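Local coordinates for thermospermine synthase (Medicago truncatula, PDB 6BQ4), which probably catalyses the transfer of an aminopropyl group from decarboxylated S-adenosylmethionine to spermidine, giving thermospermine and methylthioadenosine, at residues 133-138 with 159-164. Numbering follows the deposited sequence.
Sequences IDEEVV and VVINDA. With ADN (adenosine), chain C.
Ile-161 packs against Glu-135 and Val-138 where the Rossmann-like sheet of this aminopropyltransferase meets helix 135-144, and the loops that follow strands 127-132 and 157-161 close on the adenosine. Ile-161 has CG1 anti to its own carbonyl carbon (chi1 -60°), and its first two torsions together bring CD1 to Glu-135 CA, 3.7 Å away. The extended side chain of Glu-135 crosses Ile-161 at about a right angle, its CG 3.8 Å from Ile-161 CG1, so aliphatic carbons make this contact. The side chains of Val-138 and Ile-161 pass in opposite directions, with Val-138 CG2 4.1 Å from Ile-161 CD1, whereas Val-138 CG1 and Val-159 CG1 meet tip to tip at 4.1 Å. With an alanine here in place of Ile-161, CG1, CG2 and CD1 are gone, which is likely to open a gap beneath the first turn of the helix and cost the aliphatic part of Glu-135 and Val-138 CG2 an apolar partner. Asp-134 caps that turn through two weak bonds from Glu-136 N and Val-137 N to OD1, while its OD2 is held by Ser-54 and Gln-57. Nearer the ligand, the Ile-133 side chain splits: CG1, anti to the backbone N (chi1 -162°), packs against the backbone at Asp-163 N, and CG2 lies over the face of the adenine, 3.5 Å from C4 and C5. Asp-163 and Ala-164 read the adenine: N6 donates to Asp-163 OD1 nearly straight (168°), and N1 accepts from Ala-164 N at 3.0 Å.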
loop_
_atom_site.group_PDB
_atom_site.type_symbol
_atom_site.label_atom_id
_atom_site.label_comp_id
_atom_site.label_asym_id
_atom_site.label_seq_id
_atom_site.Cartn_x
_atom_site.Cartn_y
_atom_site.Cartn_z
ATOM N N ILE A 133 10.148 20.837 -26.821
ATOM C CA ILE A 133 9.930 22.140 -26.231
ATOM C C ILE A 133 10.669 22.370 -24.896
ATOM O O ILE A 133 10.826 23.523 -24.441
ATOM C CB ILE A 133 8.420 22.370 -26.041
ATOM C CG1 ILE A 133 8.117 23.850 -25.849
ATOM C CG2 ILE A 133 7.851 21.530 -24.903
ATOM C CD1 ILE A 133 6.653 24.117 -25.562
ATOM N N ASP A 134 11.125 21.285 -24.259
ATOM C CA ASP A 134 11.730 21.370 -22.934
ATOM C C ASP A 134 13.205 20.992 -22.891
ATOM O O ASP A 134 13.577 19.808 -22.801
ATOM C CB ASP A 134 10.904 20.475 -22.006
ATOM C CG ASP A 134 11.235 20.664 -20.523
ATOM O OD1 ASP A 134 12.329 21.237 -20.211
ATOM O OD2 ASP A 134 10.408 20.236 -19.693
ATOM N N GLU A 135 14.070 21.999 -22.890
ATOM C CA GLU A 135 15.514 21.742 -22.875
ATOM C C GLU A 135 16.003 20.941 -21.675
ATOM O O GLU A 135 16.967 20.142 -21.766
ATOM C CB GLU A 135 16.296 23.066 -22.979
ATOM C CG GLU A 135 17.719 22.844 -23.382
ATOM C CD GLU A 135 18.484 24.147 -23.614
ATOM O OE1 GLU A 135 18.072 25.216 -23.040
ATOM O OE2 GLU A 135 19.486 24.103 -24.374
ATOM N N GLU A 136 15.373 21.173 -20.543
ATOM C CA GLU A 136 15.687 20.443 -19.329
ATOM C C GLU A 136 15.414 18.960 -19.420
ATOM O O GLU A 136 16.164 18.154 -18.838
ATOM C CB GLU A 136 14.918 21.004 -18.139
ATOM C CG GLU A 136 15.274 22.443 -17.765
ATOM C CD GLU A 136 16.760 22.650 -17.423
ATOM O OE1 GLU A 136 17.493 21.650 -17.197
ATOM O OE2 GLU A 136 17.183 23.803 -17.364
ATOM N N VAL A 137 14.349 18.582 -20.115
ATOM C CA VAL A 137 14.116 17.154 -20.310
ATOM C C VAL A 137 15.224 16.550 -21.141
ATOM O O VAL A 137 15.766 15.466 -20.797
ATOM C CB VAL A 137 12.726 16.851 -20.890
ATOM C CG1 VAL A 137 12.609 15.391 -21.321
ATOM C CG2 VAL A 137 11.638 17.180 -19.856
ATOM N N VAL A 138 15.600 17.259 -22.203
ATOM C CA VAL A 138 16.622 16.775 -23.112
ATOM C C VAL A 138 17.922 16.650 -22.370
ATOM O O VAL A 138 18.614 15.611 -22.507
ATOM C CB VAL A 138 16.795 17.686 -24.356
ATOM C CG1 VAL A 138 18.023 17.302 -25.182
ATOM C CG2 VAL A 138 15.572 17.633 -25.238
ATOM N N VAL A 159 19.368 18.562 -32.438
ATOM C CA VAL A 159 18.400 18.873 -31.388
ATOM C C VAL A 159 17.933 20.303 -31.535
ATOM O O VAL A 159 18.734 21.206 -31.573
ATOM C CB VAL A 159 18.974 18.685 -29.987
ATOM C CG1 VAL A 159 17.925 19.034 -28.920
ATOM C CG2 VAL A 159 19.491 17.255 -29.838
ATOM N N VAL A 160 16.648 20.491 -31.614
ATOM C CA VAL A 160 16.056 21.821 -31.650
ATOM C C VAL A 160 15.132 21.947 -30.442
ATOM O O VAL A 160 14.311 21.015 -30.173
ATOM C CB VAL A 160 15.216 21.999 -32.932
ATOM C CG1 VAL A 160 14.318 23.235 -32.830
ATOM C CG2 VAL A 160 16.118 22.069 -34.155
ATOM N N ILE A 161 15.236 23.092 -29.736
ATOM C CA ILE A 161 14.377 23.380 -28.566
ATOM C C ILE A 161 13.308 24.378 -28.995
ATOM O O ILE A 161 13.572 25.577 -29.122
ATOM C CB ILE A 161 15.167 23.933 -27.339
ATOM C CG1 ILE A 161 16.227 22.929 -26.880
ATOM C CG2 ILE A 161 14.215 24.299 -26.196
ATOM C CD1 ILE A 161 15.657 21.559 -26.531
ATOM N N ASN A 162 12.101 23.879 -29.225
ATOM C CA ASN A 162 11.007 24.732 -29.653
ATOM C C ASN A 162 9.730 23.909 -29.642
ATOM O O ASN A 162 9.771 22.665 -29.632
ATOM C CB ASN A 162 11.301 25.308 -31.055
ATOM C CG ASN A 162 10.343 26.433 -31.464
ATOM O OD1 ASN A 162 9.581 26.953 -30.665
ATOM N ND2 ASN A 162 10.356 26.755 -32.736
ATOM N N ASP A 163 8.607 24.591 -29.539
ATOM C CA ASP A 163 7.329 23.992 -29.835
ATOM C C ASP A 163 7.387 23.463 -31.297
ATOM O O ASP A 163 7.762 24.196 -32.226
ATOM C CB ASP A 163 6.230 25.028 -29.653
ATOM C CG ASP A 163 4.923 24.624 -30.280
ATOM O OD1 ASP A 163 4.650 23.419 -30.404
ATOM O OD2 ASP A 163 4.159 25.515 -30.659
ATOM N N ALA A 164 7.017 22.187 -31.492
ATOM C CA ALA A 164 7.154 21.544 -32.825
ATOM C C ALA A 164 6.221 22.168 -33.841
ATOM O O ALA A 164 6.519 22.134 -35.032
ATOM C CB ALA A 164 6.917 20.053 -32.765
HETATM O "O5'" ADN C . 5.659 14.678 -23.445
HETATM C "C5'" ADN C . 6.593 14.007 -24.243
HETATM C "C4'" ADN C . 7.589 15.016 -24.750
HETATM O "O4'" ADN C . 6.956 15.978 -25.551
HETATM C "C3'" ADN C . 8.208 15.776 -23.615
HETATM O "O3'" ADN C . 9.594 15.587 -23.736
HETATM C "C2'" ADN C . 7.786 17.196 -23.868
HETATM O "O2'" ADN C . 8.803 18.086 -23.536
HETATM C "C1'" ADN C . 7.544 17.218 -25.342
HETATM N N9 ADN C . 6.594 18.236 -25.785
HETATM C C8 ADN C . 5.481 18.633 -25.210
HETATM N N7 ADN C . 4.871 19.580 -25.915
HETATM C C5 ADN C . 5.606 19.778 -26.985
HETATM C C6 ADN C . 5.575 20.638 -28.154
HETATM N N6 ADN C . 4.569 21.480 -28.330
HETATM N N1 ADN C . 6.565 20.552 -29.036
HETATM C C2 ADN C . 7.568 19.717 -28.882
HETATM N N3 ADN C . 7.666 18.904 -27.849
HETATM C C4 ADN C . 6.742 18.896 -26.891
#